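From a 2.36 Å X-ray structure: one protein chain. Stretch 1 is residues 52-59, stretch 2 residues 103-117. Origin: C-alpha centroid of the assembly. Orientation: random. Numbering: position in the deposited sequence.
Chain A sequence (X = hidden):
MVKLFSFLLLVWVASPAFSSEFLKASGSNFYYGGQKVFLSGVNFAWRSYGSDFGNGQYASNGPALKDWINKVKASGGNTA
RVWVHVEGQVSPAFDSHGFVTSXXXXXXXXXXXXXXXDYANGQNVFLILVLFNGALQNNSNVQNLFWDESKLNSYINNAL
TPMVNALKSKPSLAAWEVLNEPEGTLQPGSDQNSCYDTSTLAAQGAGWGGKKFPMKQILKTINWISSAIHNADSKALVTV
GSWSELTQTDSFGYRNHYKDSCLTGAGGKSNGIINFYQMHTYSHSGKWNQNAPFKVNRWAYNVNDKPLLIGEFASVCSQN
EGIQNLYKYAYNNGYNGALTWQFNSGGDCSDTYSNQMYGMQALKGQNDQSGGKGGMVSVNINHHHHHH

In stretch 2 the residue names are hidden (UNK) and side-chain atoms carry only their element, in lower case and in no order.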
# COMPACT_ATOMS: atom_id res chain seq x y z
N ASP A 52 0.31 -11.98 11.79
CA ASP A 52 0.79 -12.88 10.77
C ASP A 52 2.26 -13.11 10.92
O ASP A 52 2.74 -14.21 10.72
CB ASP A 52 0.56 -12.32 9.38
CG ASP A 52 -0.85 -12.53 8.87
OD1 ASP A 52 -1.50 -13.52 9.27
OD2 ASP A 52 -1.28 -11.70 8.04
N PHE A 53 2.97 -12.02 11.21
CA PHE A 53 4.39 -12.04 11.46
C PHE A 53 4.75 -11.54 12.88
O PHE A 53 4.08 -10.63 13.43
CB PHE A 53 5.05 -11.12 10.48
CG PHE A 53 4.56 -11.27 9.07
CD1 PHE A 53 5.17 -12.16 8.20
CD2 PHE A 53 3.51 -10.48 8.61
CE1 PHE A 53 4.72 -12.28 6.91
CE2 PHE A 53 3.05 -10.58 7.31
CZ PHE A 53 3.66 -11.49 6.46
N GLY A 54 5.83 -12.09 13.44
CA GLY A 54 6.28 -11.77 14.80
C GLY A 54 5.78 -12.78 15.81
O GLY A 54 4.79 -13.49 15.54
N ASN A 55 6.46 -12.84 16.97
CA ASN A 55 6.05 -13.68 18.13
C ASN A 55 5.71 -15.10 17.69
O ASN A 55 4.67 -15.67 18.05
CB ASN A 55 4.87 -13.05 18.89
CG ASN A 55 5.26 -11.76 19.61
OD1 ASN A 55 6.44 -11.45 19.79
ND2 ASN A 55 4.25 -11.00 20.06
N GLY A 56 6.59 -15.64 16.86
CA GLY A 56 6.46 -16.96 16.31
C GLY A 56 5.12 -17.29 15.71
O GLY A 56 4.76 -18.46 15.67
N GLN A 57 4.40 -16.29 15.22
CA GLN A 57 3.00 -16.51 14.75
C GLN A 57 2.95 -16.92 13.29
O GLN A 57 1.93 -17.36 12.79
CB GLN A 57 2.13 -15.25 14.97
CG GLN A 57 1.95 -14.84 16.42
CD GLN A 57 1.22 -15.86 17.25
OE1 GLN A 57 0.35 -16.59 16.76
NE2 GLN A 57 1.55 -15.90 18.53
N TYR A 58 4.08 -16.76 12.61
CA TYR A 58 4.17 -17.08 11.20
C TYR A 58 4.13 -18.57 10.93
O TYR A 58 3.70 -18.98 9.84
CB TYR A 58 5.46 -16.49 10.67
CG TYR A 58 5.70 -16.66 9.19
CD1 TYR A 58 5.15 -15.78 8.27
CD2 TYR A 58 6.54 -17.64 8.71
CE1 TYR A 58 5.40 -15.91 6.92
CE2 TYR A 58 6.78 -17.77 7.36
CZ TYR A 58 6.22 -16.89 6.46
OH TYR A 58 6.47 -17.00 5.11
N ALA A 59 4.56 -19.38 11.89
CA ALA A 59 4.47 -20.86 11.77
C ALA A 59 3.03 -21.32 11.55
O ALA A 59 2.78 -22.34 10.93
CB ALA A 59 5.07 -21.57 12.98
N UNK A 103 11.38 -5.18 17.10
CA UNK A 103 10.56 -5.57 16.02
C UNK A 103 9.36 -6.33 16.64
O UNK A 103 8.21 -5.98 16.45
c UNK A 103 11.50 -6.33 15.04
o UNK A 103 11.44 -5.77 13.71
c UNK A 103 11.29 -7.81 15.06
N UNK A 104 9.63 -7.31 17.48
CA UNK A 104 8.57 -8.00 18.19
C UNK A 104 9.28 -8.70 19.35
O UNK A 104 10.50 -8.89 19.29
c UNK A 104 8.75 -10.12 16.82
c UNK A 104 7.87 -8.98 17.27
o UNK A 104 8.49 -11.28 17.21
o UNK A 104 9.68 -9.88 16.03
N UNK A 105 8.57 -9.03 20.43
CA UNK A 105 9.27 -9.43 21.66
C UNK A 105 10.11 -10.69 21.44
O UNK A 105 11.26 -10.75 21.91
c UNK A 105 8.31 -9.61 22.83
o UNK A 105 7.15 -10.27 22.39
N UNK A 106 9.57 -11.66 20.69
CA UNK A 106 10.35 -12.86 20.25
C UNK A 106 11.40 -12.57 19.15
O UNK A 106 12.11 -13.49 18.78
c UNK A 106 9.42 -13.99 19.76
c UNK A 106 8.93 -14.99 20.80
c UNK A 106 7.71 -14.46 21.57
n UNK A 106 6.31 -16.44 22.24
c UNK A 106 7.23 -15.37 22.71
N UNK A 107 11.48 -11.34 18.61
CA UNK A 107 12.44 -11.00 17.55
C UNK A 107 12.43 -11.99 16.38
O UNK A 107 13.47 -12.46 15.89
n UNK A 107 16.72 -7.73 20.71
c UNK A 107 13.87 -10.86 18.10
c UNK A 107 15.59 -9.55 19.35
c UNK A 107 14.13 -9.60 18.91
c UNK A 107 15.73 -8.85 20.70
N UNK A 108 11.23 -12.25 15.91
CA UNK A 108 10.94 -13.19 14.83
C UNK A 108 10.56 -12.50 13.51
O UNK A 108 10.63 -13.12 12.44
o UNK A 108 10.33 -15.23 16.00
c UNK A 108 8.82 -14.50 14.28
c UNK A 108 9.79 -14.08 15.35
N UNK A 109 10.15 -11.23 13.57
CA UNK A 109 9.51 -10.56 12.42
C UNK A 109 10.34 -10.57 11.15
O UNK A 109 9.82 -10.93 10.09
c UNK A 109 8.42 -8.37 11.64
c UNK A 109 9.21 -9.09 12.73
c UNK A 109 6.97 -8.21 12.01
c UNK A 109 9.00 -7.01 11.35
N UNK A 110 11.60 -10.17 11.24
CA UNK A 110 12.43 -10.03 10.04
C UNK A 110 12.57 -11.38 9.34
O UNK A 110 12.34 -11.48 8.15
c UNK A 110 14.64 -9.23 9.08
c UNK A 110 13.78 -9.33 10.33
c UNK A 110 13.52 -7.90 10.82
c UNK A 110 14.78 -7.13 11.19
N UNK A 111 12.88 -12.44 10.07
CA UNK A 111 12.89 -13.77 9.42
C UNK A 111 11.52 -14.17 8.85
O UNK A 111 11.43 -14.70 7.74
n UNK A 111 14.88 -14.88 12.23
c UNK A 111 14.72 -14.57 10.95
c UNK A 111 13.37 -14.86 10.38
o UNK A 111 15.63 -14.05 10.27
N UNK A 112 10.46 -13.92 9.61
CA UNK A 112 9.11 -14.25 9.11
C UNK A 112 8.81 -13.57 7.80
O UNK A 112 8.35 -14.22 6.87
c UNK A 112 8.05 -14.82 11.30
o UNK A 112 7.31 -14.54 12.25
c UNK A 112 8.06 -13.88 10.14
o UNK A 112 8.79 -15.83 11.24
N UNK A 113 9.11 -12.28 7.71
CA UNK A 113 8.97 -11.58 6.44
C UNK A 113 9.95 -12.15 5.37
O UNK A 113 9.56 -12.45 4.22
c UNK A 113 8.50 -8.00 8.00
c UNK A 113 8.04 -9.37 7.51
c UNK A 113 6.67 -9.20 6.86
c UNK A 113 9.12 -10.05 6.63
N UNK A 114 11.21 -12.29 5.76
CA UNK A 114 12.28 -12.86 4.90
C UNK A 114 11.75 -14.16 4.27
O UNK A 114 11.75 -14.31 3.04
c UNK A 114 13.54 -13.09 5.77
o UNK A 114 14.78 -12.92 5.09
N UNK A 115 11.22 -15.06 5.09
CA UNK A 115 10.68 -16.31 4.55
C UNK A 115 9.63 -16.08 3.47
O UNK A 115 9.66 -16.70 2.40
o UNK A 115 8.60 -18.89 4.84
c UNK A 115 9.75 -18.60 5.18
o UNK A 115 10.66 -19.44 5.17
c UNK A 115 10.05 -17.17 5.65
N UNK A 116 8.69 -15.19 3.76
CA UNK A 116 7.53 -15.03 2.90
C UNK A 116 8.00 -14.42 1.61
O UNK A 116 7.51 -14.81 0.55
c UNK A 116 5.09 -14.15 2.77
c UNK A 116 4.43 -15.51 2.56
c UNK A 116 4.10 -13.25 3.47
c UNK A 116 6.43 -14.16 3.53
N UNK A 117 8.96 -13.48 1.71
CA UNK A 117 9.47 -12.82 0.53
C UNK A 117 10.23 -13.79 -0.40
O UNK A 117 10.10 -13.72 -1.63
c UNK A 117 8.86 -9.74 0.25
c UNK A 117 10.33 -11.62 0.93
c UNK A 117 10.29 -9.40 2.22
c UNK A 117 9.50 -10.44 1.43
O HOH W 1 5.56 -8.57 20.18

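Position 103 has two carbons and one oxygen, with the first carbon carrying both the oxygen and the other carbon; out of reach of the loop, this is Thr 103. At 104 the second of two carbons bears two oxygens, one of them against Asn 55 N: a carboxylate, Asp 104. Its OD2 accepts from Asn 55 N at 2.6 Å, while its OD1 accepts from the backbone N of 109, so one carboxylate holds both stretches. Position 105 has one carbon and one oxygen, the oxygen against Asn 55 OD1; this is Ser 105, whose OG donates to Asn 55 OD1 at 2.9 Å.

Four carbons in a row ending in nitrogen, one of the carbons near Asn 55 OD1, identify 106 as Lys 106, whose backbone N donates to Asn 55 OD1, N of Lys 106 to OD1 being 3.3 Å. Position 107 repeats that chain, its CA-to-CB bond pointing away from the loop, and is Lys 107; Lys 107 N bonds Asp 104 O at 2.7 Å, closing a type I turn. At 108 one carbon carries an oxygen and a carbon, the latter against Gly 56 N: Thr 108, whose CG2 lies 3.6 Å from Gly 56 N.

Position 109 has four carbons forked at the second, one tip against Phe 53 CB; this is Leu 109, and its CD1 packs 3.8 Å from Phe 53 CB. The four carbons of 110 fork at the first, with one arm two carbons long; directed away, this is Ile 110. At 111 two carbons end in one oxygen and one nitrogen, an amide of Asn length that does not touch the loop: Asn 111. Position 112 carries a two-carbon carboxylate facing the loop, one oxygen near Gly 54 N: Asp 112, whose OD2 accepts from Gly 54 N at 3.1 Å, although the placement of that oxygen is less certain.

Another four-carbon chain forked at the second, one tip over the Phe 53 ring, makes 113 Leu 113, with CD2 3.6 Å from Phe 53 CD1. Position 114 has one carbon and one oxygen, its CA-to-CB bond directed away from the loop; this is Ser 114. At 115 two carbons end in two oxygens, one against Tyr 58 OH: Asp 115, whose OD2 receives Tyr 58 OH at 2.9 Å. Position 116 has four carbons forked at the second, one tip against Phe 53 CZ: Leu 116, with CD2 3.5 Å from Phe 53 CZ. Position 117 has the same fork but no contact, Leu 117.

The contact joins a polar turn to an apolar patch. Asp 104 and Asp 112 receive successive loop amides, while Asn 55 OD1 gathers donors from the facing turn. Gly 54 suits this close approach: an ideal CB there would lie 3.2 Å from Asp 104 CB, and its backbone angles by themselves call for glycine. Farther along, Phe 53 packs against three leucines, and Tyr 58 reaches along the helix to Asp 115.

Stretch 2 (103-117) TDSKKTLINDLSDLL
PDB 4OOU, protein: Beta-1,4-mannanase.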